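Local coordinates for protein putative short-chain dehydrogenase/reductase (Burkholderia xenovorans, PDB 5IZ4) that probably works as an NAD(P)(H)-dependent short-chain dehydrogenase/reductase, perhaps on 3-oxoacyl-carrier-protein substrates, and holds ADP in its nucleotide pocket, at residues 39-44 against 59-64; 142-147 against 189-194; 198-203 against 246-251. All coordinates share one frame; numbering follows the deposited sequence.

Contact 1 of 3, residues 39-44 against 59-64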
ATOM      1  N   TRP A  39      22.243  12.555  23.919  1.00 20.77           N
ATOM      2  CA  TRP A  39      20.951  12.916  24.491  1.00 20.64           C
ATOM      3  C   TRP A  39      20.817  12.397  25.917  1.00 21.61           C
ATOM      4  O   TRP A  39      21.432  11.398  26.304  1.00 25.20           O
ATOM      5  CB  TRP A  39      19.798  12.355  23.654  1.00 18.67           C
ATOM      6  CG  TRP A  39      19.609  13.022  22.316  1.00 22.73           C
ATOM      7  CD1 TRP A  39      20.587  13.453  21.462  1.00 21.06           C
ATOM      8  CD2 TRP A  39      18.359  13.337  21.688  1.00 22.37           C
ATOM      9  NE1 TRP A  39      20.020  14.009  20.337  1.00 23.51           N
ATOM     10  CE2 TRP A  39      18.655  13.949  20.451  1.00 21.13           C
ATOM     11  CE3 TRP A  39      17.020  13.156  22.049  1.00 21.10           C
ATOM     12  CZ2 TRP A  39      17.655  14.390  19.574  1.00 20.93           C
ATOM     13  CZ3 TRP A  39      16.023  13.592  21.168  1.00 21.52           C
ATOM     14  CH2 TRP A  39      16.352  14.197  19.946  1.00 21.82           C
ATOM     15  N   SER A  40      19.998  13.091  26.701  1.00 22.37           N
ATOM     16  CA  SER A  40      19.539  12.558  27.972  1.00 21.75           C
ATOM     17  C   SER A  40      18.408  11.578  27.704  1.00 19.37           C
ATOM     18  O   SER A  40      17.563  11.811  26.832  1.00 21.22           O
ATOM     19  CB  SER A  40      19.070  13.685  28.893  1.00 25.31           C
ATOM     20  OG  SER A  40      20.106  14.628  29.117  1.00 22.84           O
ATOM     21  N   VAL A  41      18.383  10.470  28.441  1.00 20.58           N
ATOM     22  CA  VAL A  41      17.422   9.409  28.165  1.00 17.90           C
ATOM     23  C   VAL A  41      16.600   9.137  29.414  1.00 20.13           C
ATOM     24  O   VAL A  41      17.149   9.008  30.518  1.00 24.32           O
ATOM     25  CB  VAL A  41      18.109   8.133  27.642  1.00 18.59           C
ATOM     26  CG1 VAL A  41      18.711   8.408  26.269  1.00 20.52           C
ATOM     27  CG2 VAL A  41      19.194   7.657  28.604  1.00 26.26           C
ATOM     28  N   ALA A  42      15.277   9.109  29.240  1.00 17.39           N
ATOM     29  CA  ALA A  42      14.348   8.673  30.278  1.00 18.42           C
ATOM     30  C   ALA A  42      14.011   7.214  29.985  1.00 22.38           C
ATOM     31  O   ALA A  42      13.346   6.907  28.987  1.00 20.81           O
ATOM     32  CB  ALA A  42      13.101   9.552  30.305  1.00 20.26           C
ATOM     33  N   ILE A  43      14.502   6.322  30.838  1.00 18.72           N
ATOM     34  CA  ILE A  43      14.472   4.885  30.596  1.00 17.32           C
ATOM     35  C   ILE A  43      13.195   4.326  31.210  1.00 24.16           C
ATOM     36  O   ILE A  43      13.044   4.281  32.436  1.00 25.48           O
ATOM     37  CB  ILE A  43      15.728   4.217  31.170  1.00 20.01           C
ATOM     38  CG1 ILE A  43      16.941   4.591  30.307  1.00 23.26           C
ATOM     39  CG2 ILE A  43      15.588   2.703  31.228  1.00 21.55           C
ATOM     40  CD1 ILE A  43      18.250   4.422  31.031  1.00 23.50           C
ATOM     41  N   GLY A  44      12.264   3.912  30.358  1.00 19.60           N
ATOM     42  CA  GLY A  44      10.999   3.413  30.854  1.00 18.67           C
ATOM     43  C   GLY A  44      11.045   1.951  31.221  1.00 22.35           C
ATOM     44  O   GLY A  44      11.151   1.084  30.351  1.00 24.24           O
ATOM     45  N   ALA A  59      23.083   1.839  33.302  1.00 24.46           N
ATOM     46  CA  ALA A  59      24.529   1.864  33.491  1.00 27.93           C
ATOM     47  C   ALA A  59      25.249   2.002  32.159  1.00 26.94           C
ATOM     48  O   ALA A  59      26.236   2.738  32.048  1.00 27.87           O
ATOM     49  CB  ALA A  59      24.992   0.603  34.221  1.00 29.89           C
ATOM     50  N   LEU A  60      24.762   1.309  31.134  1.00 24.14           N
ATOM     51  CA  LEU A  60      25.391   1.404  29.820  1.00 23.69           C
ATOM     52  C   LEU A  60      25.195   2.785  29.199  1.00 22.60           C
ATOM     53  O   LEU A  60      26.103   3.308  28.538  1.00 24.50           O
ATOM     54  CB  LEU A  60      24.831   0.318  28.905  1.00 27.74           C
ATOM     55  CG  LEU A  60      25.193  -1.114  29.289  1.00 30.47           C
ATOM     56  CD1 LEU A  60      24.445  -2.083  28.389  1.00 31.96           C
ATOM     57  CD2 LEU A  60      26.694  -1.326  29.200  1.00 35.45           C
ATOM     58  N   CYS A  61      24.013   3.381  29.385  1.00 24.92           N
ATOM     59  CA  CYS A  61      23.763   4.717  28.848  1.00 22.44           C
ATOM     60  C   CYS A  61      24.630   5.763  29.539  1.00 27.01           C
ATOM     61  O   CYS A  61      25.100   6.713  28.896  1.00 24.99           O
ATOM     62  CB  CYS A  61      22.285   5.079  28.989  1.00 21.72           C
ATOM     63  SG  CYS A  61      21.188   4.166  27.914  1.00 23.10           S
ATOM     64  N   ARG A  62      24.829   5.620  30.852  1.00 23.14           N
ATOM     65  CA  ARG A  62      25.709   6.540  31.563  1.00 24.28           C
ATOM     66  C   ARG A  62      27.155   6.362  31.125  1.00 26.40           C
ATOM     67  O   ARG A  62      27.911   7.337  31.042  1.00 29.20           O
ATOM     68  CB  ARG A  62      25.578   6.332  33.073  1.00 29.91           C
ATOM     69  CG  ARG A  62      24.263   6.825  33.634  1.00 33.07           C
ATOM     70  CD  ARG A  62      24.114   6.439  35.086  1.00 35.56           C
ATOM     71  NE  ARG A  62      24.936   7.237  35.998  1.00 37.46           N
ATOM     72  CZ  ARG A  62      24.559   8.413  36.499  1.00 44.97           C
ATOM     73  NH1 ARG A  62      23.388   8.937  36.150  1.00 47.57           N
ATOM     74  NH2 ARG A  62      25.348   9.068  37.344  1.00 41.84           N
ATOM     75  N   ASP A  63      27.562   5.116  30.869  1.00 28.67           N
ATOM     76  CA  ASP A  63      28.902   4.859  30.355  1.00 26.37           C
ATOM     77  C   ASP A  63      29.089   5.488  28.984  1.00 26.73           C
ATOM     78  O   ASP A  63      30.195   5.934  28.643  1.00 30.83           O
ATOM     79  CB  ASP A  63      29.152   3.357  30.295  1.00 32.86           C
ATOM     80  CG  ASP A  63      30.487   3.018  29.684  1.00 49.02           C
ATOM     81  OD1 ASP A  63      31.497   3.038  30.422  1.00 49.49           O
ATOM     82  OD2 ASP A  63      30.526   2.734  28.466  1.00 50.43           O
ATOM     83  N   ALA A  64      28.020   5.527  28.191  1.00 26.66           N
ATOM     84  CA  ALA A  64      28.013   6.212  26.905  1.00 23.87           C
ATOM     85  C   ALA A  64      28.021   7.721  27.062  1.00 32.42           C
ATOM     86  O   ALA A  64      28.163   8.424  26.058  1.00 32.44           O
ATOM     87  CB  ALA A  64      26.794   5.783  26.084  1.00 22.95           C
TER

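Contact 2 of 3, residues 142-147 against 189-194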
ATOM      1  N   LEU A 142       4.720  18.637  26.066  1.00 21.02           N
ATOM      2  CA  LEU A 142       6.154  18.920  26.082  1.00 22.13           C
ATOM      3  C   LEU A 142       6.784  18.723  24.705  1.00 21.15           C
ATOM      4  O   LEU A 142       7.691  19.475  24.323  1.00 19.47           O
ATOM      5  CB  LEU A 142       6.852  18.049  27.125  1.00 26.76           C
ATOM      6  CG  LEU A 142       6.890  18.654  28.528  1.00 33.42           C
ATOM      7  CD1 LEU A 142       7.406  17.640  29.533  1.00 28.74           C
ATOM      8  CD2 LEU A 142       7.753  19.906  28.524  1.00 32.49           C
ATOM      9  N   LEU A 143       6.333  17.715  23.948  1.00 17.11           N
ATOM     10  CA  LEU A 143       6.852  17.530  22.596  1.00 18.64           C
ATOM     11  C   LEU A 143       6.603  18.761  21.738  1.00 22.32           C
ATOM     12  O   LEU A 143       7.484  19.193  20.988  1.00 22.84           O
ATOM     13  CB  LEU A 143       6.219  16.297  21.945  1.00 19.28           C
ATOM     14  CG  LEU A 143       6.843  14.958  22.336  1.00 17.17           C
ATOM     15  CD1 LEU A 143       5.881  13.826  22.023  1.00 17.56           C
ATOM     16  CD2 LEU A 143       8.167  14.754  21.577  1.00 19.43           C
ATOM     17  N   ARG A 144       5.403  19.332  21.832  1.00 20.32           N
ATOM     18  CA  ARG A 144       5.091  20.508  21.029  1.00 22.52           C
ATOM     19  C   ARG A 144       5.889  21.718  21.501  1.00 23.66           C
ATOM     20  O   ARG A 144       6.382  22.505  20.684  1.00 27.67           O
ATOM     21  CB  ARG A 144       3.588  20.783  21.084  1.00 26.92           C
ATOM     22  CG  ARG A 144       3.150  21.884  20.154  1.00 37.97           C
ATOM     23  CD  ARG A 144       1.661  22.136  20.239  1.00 40.28           C
ATOM     24  NE  ARG A 144       0.862  21.045  19.686  1.00 40.41           N
ATOM     25  CZ  ARG A 144       0.018  20.307  20.396  1.00 41.20           C
ATOM     26  NH1 ARG A 144      -0.135  20.538  21.693  1.00 48.49           N
ATOM     27  NH2 ARG A 144      -0.685  19.351  19.811  1.00 36.67           N
ATOM     28  N   GLU A 145       6.038  21.873  22.815  1.00 24.35           N
ATOM     29  CA  GLU A 145       6.790  23.001  23.345  1.00 26.63           C
ATOM     30  C   GLU A 145       8.272  22.896  23.011  1.00 27.69           C
ATOM     31  O   GLU A 145       8.949  23.920  22.862  1.00 27.42           O
ATOM     32  CB  GLU A 145       6.590  23.093  24.857  1.00 33.33           C
ATOM     33  CG  GLU A 145       7.176  24.347  25.484  1.00 50.40           C
ATOM     34  CD  GLU A 145       6.490  25.616  25.004  1.00 65.86           C
ATOM     35  OE1 GLU A 145       5.260  25.582  24.775  1.00 68.80           O
ATOM     36  OE2 GLU A 145       7.182  26.647  24.851  1.00 70.96           O
ATOM     37  N   SER A 146       8.797  21.679  22.890  1.00 23.90           N
ATOM     38  CA  SER A 146      10.218  21.515  22.618  1.00 25.15           C
ATOM     39  C   SER A 146      10.559  21.665  21.141  1.00 25.95           C
ATOM     40  O   SER A 146      11.741  21.801  20.815  1.00 27.95           O
ATOM     41  CB  SER A 146      10.702  20.158  23.141  1.00 25.84           C
ATOM     42  OG  SER A 146      10.429  20.042  24.540  1.00 33.26           O
ATOM     43  N   ALA A 147       9.565  21.644  20.250  1.00 19.85           N
ATOM     44  CA  ALA A 147       9.808  21.961  18.847  1.00 23.31           C
ATOM     45  C   ALA A 147      10.241  23.413  18.712  1.00 27.34           C
ATOM     46  O   ALA A 147       9.851  24.272  19.504  1.00 26.22           O
ATOM     47  CB  ALA A 147       8.550  21.707  18.012  1.00 21.34           C
ATOM     48  N   ARG A 189      -1.111  13.258  11.220  1.00 15.13           N
ATOM     49  CA  ARG A 189      -1.924  14.303  10.612  1.00 16.69           C
ATOM     50  C   ARG A 189      -2.271  15.385  11.624  1.00 16.70           C
ATOM     51  O   ARG A 189      -2.251  16.582  11.307  1.00 18.92           O
ATOM     52  CB  ARG A 189      -3.196  13.700  10.014  1.00 16.70           C
ATOM     53  CG  ARG A 189      -4.075  14.703   9.291  1.00 18.14           C
ATOM     54  CD  ARG A 189      -5.324  14.060   8.698  1.00 23.05           C
ATOM     55  NE  ARG A 189      -5.008  13.156   7.594  1.00 20.87           N
ATOM     56  CZ  ARG A 189      -5.031  11.833   7.681  1.00 19.78           C
ATOM     57  NH1 ARG A 189      -5.362  11.239   8.828  1.00 18.96           N
ATOM     58  NH2 ARG A 189      -4.726  11.093   6.616  1.00 19.90           N
ATOM     59  N   ASN A 190      -2.600  14.987  12.847  1.00 16.24           N
ATOM     60  CA  ASN A 190      -3.131  15.948  13.798  1.00 20.26           C
ATOM     61  C   ASN A 190      -2.069  16.630  14.656  1.00 22.36           C
ATOM     62  O   ASN A 190      -2.374  17.647  15.290  1.00 24.17           O
ATOM     63  CB  ASN A 190      -4.166  15.260  14.686  1.00 19.07           C
ATOM     64  CG  ASN A 190      -5.438  14.971  13.934  1.00 18.52           C
ATOM     65  OD1 ASN A 190      -6.310  15.836  13.827  1.00 28.53           O
ATOM     66  ND2 ASN A 190      -5.535  13.778  13.362  1.00 18.00           N
ATOM     67  N   LEU A 191      -0.845  16.114  14.697  1.00 15.86           N
ATOM     68  CA  LEU A 191       0.215  16.773  15.444  1.00 15.86           C
ATOM     69  C   LEU A 191       1.165  17.555  14.548  1.00 16.35           C
ATOM     70  O   LEU A 191       2.023  18.287  15.062  1.00 17.93           O
ATOM     71  CB  LEU A 191       0.994  15.745  16.279  1.00 15.04           C
ATOM     72  CG  LEU A 191       0.152  15.055  17.376  1.00 16.66           C
ATOM     73  CD1 LEU A 191       0.948  13.940  18.045  1.00 15.87           C
ATOM     74  CD2 LEU A 191      -0.322  16.060  18.422  1.00 19.10           C
ATOM     75  N   ALA A 192       1.035  17.424  13.229  1.00 17.94           N
ATOM     76  CA  ALA A 192       1.755  18.311  12.334  1.00 17.13           C
ATOM     77  C   ALA A 192       1.369  19.755  12.644  1.00 17.10           C
ATOM     78  O   ALA A 192       0.220  20.031  12.993  1.00 20.54           O
ATOM     79  CB  ALA A 192       1.425  17.993  10.877  1.00 17.48           C
ATOM     80  N   PRO A 193       2.293  20.711  12.482  1.00 20.22           N
ATOM     81  CA  PRO A 193       3.645  20.552  11.938  1.00 20.40           C
ATOM     82  C   PRO A 193       4.734  20.396  12.991  1.00 19.30           C
ATOM     83  O   PRO A 193       5.887  20.175  12.612  1.00 24.92           O
ATOM     84  CB  PRO A 193       3.846  21.859  11.171  1.00 18.26           C
ATOM     85  CG  PRO A 193       3.114  22.854  11.994  1.00 22.61           C
ATOM     86  CD  PRO A 193       1.897  22.131  12.535  1.00 19.81           C
ATOM     87  N   HIS A 194       4.368  20.498  14.274  1.00 20.07           N
ATOM     88  CA  HIS A 194       5.363  20.582  15.341  1.00 18.80           C
ATOM     89  C   HIS A 194       5.941  19.229  15.719  1.00 19.72           C
ATOM     90  O   HIS A 194       7.075  19.167  16.201  1.00 19.70           O
ATOM     91  CB  HIS A 194       4.755  21.244  16.573  1.00 22.75           C
ATOM     92  CG  HIS A 194       4.114  22.559  16.276  1.00 36.07           C
ATOM     93  ND1 HIS A 194       2.748  22.717  16.181  1.00 41.84           N
ATOM     94  CD2 HIS A 194       4.654  23.772  16.017  1.00 41.37           C
ATOM     95  CE1 HIS A 194       2.473  23.978  15.900  1.00 39.32           C
ATOM     96  NE2 HIS A 194       3.613  24.639  15.795  1.00 42.49           N
TER
HETATM   97  O   HOH W   1       1.148  19.994  17.066  1.00 34.61           O

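Contact 3 of 3, residues 198-203 against 246-251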
ATOM      1  N   ASN A 198       5.958   8.514  13.264  1.00 16.21           N
ATOM      2  CA  ASN A 198       6.253   7.438  12.327  1.00 16.64           C
ATOM      3  C   ASN A 198       6.233   6.115  13.075  1.00 15.06           C
ATOM      4  O   ASN A 198       6.329   6.070  14.304  1.00 16.21           O
ATOM      5  CB  ASN A 198       7.612   7.638  11.648  1.00 13.48           C
ATOM      6  CG  ASN A 198       7.638   8.866  10.752  1.00 18.85           C
ATOM      7  OD1 ASN A 198       7.013   8.885   9.686  1.00 16.66           O
ATOM      8  ND2 ASN A 198       8.370   9.896  11.177  1.00 14.46           N
ATOM      9  N   ALA A 199       6.090   5.026  12.322  1.00 15.06           N
ATOM     10  CA  ALA A 199       6.131   3.693  12.901  1.00 13.81           C
ATOM     11  C   ALA A 199       7.241   2.893  12.239  1.00 20.77           C
ATOM     12  O   ALA A 199       7.625   3.166  11.094  1.00 19.05           O
ATOM     13  CB  ALA A 199       4.787   2.946  12.754  1.00 15.74           C
ATOM     14  N   LEU A 200       7.770   1.919  12.983  1.00 17.15           N
ATOM     15  CA  LEU A 200       8.757   0.980  12.456  1.00 20.58           C
ATOM     16  C   LEU A 200       8.133  -0.407  12.411  1.00 19.72           C
ATOM     17  O   LEU A 200       7.417  -0.794  13.333  1.00 18.29           O
ATOM     18  CB  LEU A 200      10.017   0.938  13.329  1.00 22.83           C
ATOM     19  CG  LEU A 200      10.655   2.277  13.672  1.00 27.66           C
ATOM     20  CD1 LEU A 200      11.987   2.103  14.393  1.00 23.33           C
ATOM     21  CD2 LEU A 200      10.839   3.037  12.406  1.00 24.63           C
ATOM     22  N   ALA A 201       8.411  -1.172  11.348  1.00 16.96           N
ATOM     23  CA  ALA A 201       7.844  -2.513  11.211  1.00 14.63           C
ATOM     24  C   ALA A 201       8.991  -3.505  11.060  1.00 21.12           C
ATOM     25  O   ALA A 201       9.341  -3.906   9.938  1.00 15.51           O
ATOM     26  CB  ALA A 201       6.870  -2.601  10.035  1.00 20.16           C
ATOM     27  N   PRO A 202       9.595  -3.921  12.169  1.00 19.34           N
ATOM     28  CA  PRO A 202      10.649  -4.935  12.105  1.00 18.73           C
ATOM     29  C   PRO A 202      10.078  -6.291  11.730  1.00 20.27           C
ATOM     30  O   PRO A 202       8.921  -6.611  12.023  1.00 19.97           O
ATOM     31  CB  PRO A 202      11.215  -4.967  13.534  1.00 20.64           C
ATOM     32  CG  PRO A 202      10.567  -3.845  14.267  1.00 28.05           C
ATOM     33  CD  PRO A 202       9.304  -3.499  13.548  1.00 16.58           C
ATOM     34  N   GLY A 203      10.918  -7.094  11.086  1.00 18.97           N
ATOM     35  CA  GLY A 203      10.627  -8.501  10.907  1.00 20.71           C
ATOM     36  C   GLY A 203      11.233  -9.308  12.037  1.00 25.94           C
ATOM     37  O   GLY A 203      10.938  -9.049  13.207  1.00 27.77           O
ATOM     38  N   TRP A 246      16.660   6.444  15.707  1.00 18.61           N
ATOM     39  CA  TRP A 246      17.523   7.620  15.800  1.00 20.97           C
ATOM     40  C   TRP A 246      17.527   8.407  14.493  1.00 24.59           C
ATOM     41  O   TRP A 246      17.413   9.641  14.507  1.00 18.21           O
ATOM     42  CB  TRP A 246      18.948   7.208  16.184  1.00 20.12           C
ATOM     43  CG  TRP A 246      19.948   8.310  15.941  1.00 22.81           C
ATOM     44  CD1 TRP A 246      20.887   8.374  14.944  1.00 22.60           C
ATOM     45  CD2 TRP A 246      20.069   9.530  16.681  1.00 24.86           C
ATOM     46  NE1 TRP A 246      21.592   9.550  15.033  1.00 27.15           N
ATOM     47  CE2 TRP A 246      21.105  10.280  16.088  1.00 25.98           C
ATOM     48  CE3 TRP A 246      19.399  10.063  17.782  1.00 20.76           C
ATOM     49  CZ2 TRP A 246      21.492  11.527  16.569  1.00 30.92           C
ATOM     50  CZ3 TRP A 246      19.782  11.305  18.258  1.00 26.36           C
ATOM     51  CH2 TRP A 246      20.815  12.028  17.648  1.00 29.24           C
ATOM     52  N   PHE A 247      17.641   7.716  13.352  1.00 18.12           N
ATOM     53  CA  PHE A 247      17.665   8.425  12.075  1.00 20.71           C
ATOM     54  C   PHE A 247      16.379   9.208  11.856  1.00 19.12           C
ATOM     55  O   PHE A 247      16.415  10.382  11.470  1.00 20.68           O
ATOM     56  CB  PHE A 247      17.880   7.464  10.900  1.00 19.57           C
ATOM     57  CG  PHE A 247      17.518   8.082   9.568  1.00 21.50           C
ATOM     58  CD1 PHE A 247      18.395   8.943   8.931  1.00 27.21           C
ATOM     59  CD2 PHE A 247      16.276   7.849   8.991  1.00 22.24           C
ATOM     60  CE1 PHE A 247      18.057   9.537   7.737  1.00 22.78           C
ATOM     61  CE2 PHE A 247      15.930   8.448   7.794  1.00 22.34           C
ATOM     62  CZ  PHE A 247      16.825   9.295   7.172  1.00 22.46           C
ATOM     63  N   LEU A 248      15.227   8.558  12.060  1.00 18.45           N
ATOM     64  CA  LEU A 248      13.954   9.235  11.862  1.00 17.94           C
ATOM     65  C   LEU A 248      13.836  10.457  12.758  1.00 23.73           C
ATOM     66  O   LEU A 248      13.235  11.466  12.366  1.00 23.16           O
ATOM     67  CB  LEU A 248      12.792   8.271  12.124  1.00 19.25           C
ATOM     68  CG  LEU A 248      12.582   7.202  11.048  1.00 19.76           C
ATOM     69  CD1 LEU A 248      11.416   6.310  11.436  1.00 22.35           C
ATOM     70  CD2 LEU A 248      12.340   7.860   9.686  1.00 24.75           C
ATOM     71  N   THR A 249      14.406  10.391  13.959  1.00 18.44           N
ATOM     72  CA  THR A 249      14.318  11.524  14.872  1.00 16.13           C
ATOM     73  C   THR A 249      15.251  12.658  14.465  1.00 19.97           C
ATOM     74  O   THR A 249      14.841  13.822  14.403  1.00 20.07           O
ATOM     75  CB  THR A 249      14.630  11.044  16.287  1.00 17.85           C
ATOM     76  OG1 THR A 249      13.635  10.091  16.672  1.00 18.38           O
ATOM     77  CG2 THR A 249      14.684  12.211  17.275  1.00 19.66           C
ATOM     78  N   ALA A 250      16.505  12.341  14.170  1.00 17.46           N
ATOM     79  CA  ALA A 250      17.524  13.372  14.067  1.00 16.29           C
ATOM     80  C   ALA A 250      17.737  13.889  12.648  1.00 19.48           C
ATOM     81  O   ALA A 250      18.235  15.009  12.482  1.00 22.94           O
ATOM     82  CB  ALA A 250      18.852  12.842  14.615  1.00 22.41           C
ATOM     83  N   HIS A 251      17.379  13.114  11.627  1.00 19.30           N
ATOM     84  CA  HIS A 251      17.841  13.419  10.277  1.00 20.00           C
ATOM     85  C   HIS A 251      16.742  13.327   9.230  1.00 19.51           C
ATOM     86  O   HIS A 251      17.050  13.253   8.034  1.00 23.59           O
ATOM     87  CB  HIS A 251      18.993  12.492   9.888  1.00 21.15           C
ATOM     88  CG  HIS A 251      20.205  12.649  10.748  1.00 23.37           C
ATOM     89  ND1 HIS A 251      20.856  13.853  10.898  1.00 25.52           N
ATOM     90  CD2 HIS A 251      20.893  11.752  11.494  1.00 26.40           C
ATOM     91  CE1 HIS A 251      21.886  13.696  11.711  1.00 31.09           C
ATOM     92  NE2 HIS A 251      21.931  12.430  12.086  1.00 25.60           N
TER

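Contact 1 of 3, residues 39-44 against 59-64
V41 and C61 meet because each turns its branch into the layer between strand and helix. In V41 the CG1 methyl stands anti to the carbonyl carbon (chi1 -67°), which leaves CG2 in the crowded position between the backbone N and the carbonyl carbon, and it is this second methyl that faces the helix. C61 swings its thiol to the side of its own backbone N, likewise anti to the carbonyl carbon (chi1 -70°). V41 CG2 therefore rests against C61 CB at 4.0 Å and lies almost as near to the sulfur, with C61 SG 4.1 Å away, so one methyl covers both atoms of the short side chain. I43, two residues along the same face of the strand, adds the end of its chain: its CD1 approaches C61 SG at 4.3 Å, a looser touch. This is the strand-to-helix half of a beta-alpha-beta unit of the Rossmann fold, in which strand 40-45 leads into helix 51-63 and the chain then returns as the parallel strand 68-72, outermost within this chain. The branched V41 and I43 suit an extended strand and offer methyls to the helix, while the small cysteine lets the helix come close to the sheet, V41 CA and C61 CA being 7.9 Å apart. C61 is buried, packing also on T68 of that outermost strand and on A31 and A35 of helix 25-36. V41 shares this layer, touching F34 and I19, while its backbone is hydrogen-bonded to Q67 and L69.

Contact 2 of 3, residues 142-147 against 189-194
A water between R144, L191 and H194 is gripped from three directions. It accepts a bond from R144 NE at 2.8 Å and donates one to the carbonyl L191 O, also at 2.8 Å. Its bond to H194 ND1 is longer, 3.3 Å, and there the direction is open. The water lies in the plane of both the guanidinium and the imidazole, at their edges, although the two planes stand 88° apart. Arginine suits this site because its CG packs on the histidine, R144 CG lying 4.0 Å from H194 CB, while the bend of the long chain at chi3 (-69°) goes with an NE turned to the water. Further out, R144 NH2 comes within 3.6 Å of L191 CD2, the two side chains crossing at about a right angle. Past the end of the helix, A147 is small enough for its CB to sit 3.5 Å from H194 O. P193, entered through a cis peptide, lays its CG over one face of the H194 ring. S146 OG turns back to L142 O at 2.8 Å, on the opposite face of that carbonyl from S146 N. Thus the C-terminal ends of helices 118-146 and 171-191 are joined at the rim of the Rossmann fold, where H194 comes just before strand 195-202 and bonds through its backbone to T153 of strand 153-158, while L143 packs on I195 and L191 on V197.

Contact 3 of 3, residues 198-203 against 246-251
L200 and L248 supply the tightest part of this contact, which joins strand 195-202 of the Rossmann-fold sheet to helix 238-250, one of the helices covering it. Apolar contact dominates: L248 CD1 meets L200 CD2 at 3.5 Å, closer than methyls usually pack, as the two side chains slide past each other in opposite directions. L200 leaves its strand obliquely, but with CG anti to the carbonyl carbon (chi1 -51°) and the chain extended beyond, its methyls end up nearer the helix, where I241 and L244 also receive them. The same L248 methyl rests on N198 CB at 4.0 Å, so a single branch of one leucine bridges two strand residues on one face of the sheet. Leucine suits both places, its forked end spanning the gap between strand and helix.

The polar contacts lie around this apolar centre. Asparagine is a good choice at the buried position 198 because its CB can serve the leucine while its amide is paired at both ends, OD1 with Q258 N and ND2 with I255 O, tying the strand to the loop ahead of strand 259-262. L248 O is taken by R196 NH1, a link from the end of the helix back to the strand. Aromatic packing completes the helix: F247 stacks on F247 of a neighbouring subunit, whereas W246 carries A250 CB 3.5 Å above one face of its indole, offset toward the rim.

In the fold
Contacts 1 and 3 are buried and apolar, each setting a helix on the seven-stranded parallel sheet, but at different places: contact 1 beside strand 68-72, outermost within this chain, contact 3 nearer the centre of the chain. They touch through W39 and W246, whose rings meet edge-to-face, with T249 also against W39. Contact 2 joins two helix ends at the periphery and is only partly buried, and there a water and polar groups are added to carbon contacts. Its segment 189-194 leads directly into strand 195-202 of contact 3. Segments 189-194 and 246-251 also meet other subunits, whereas no other chain of the assembly touches the segments of contact 1.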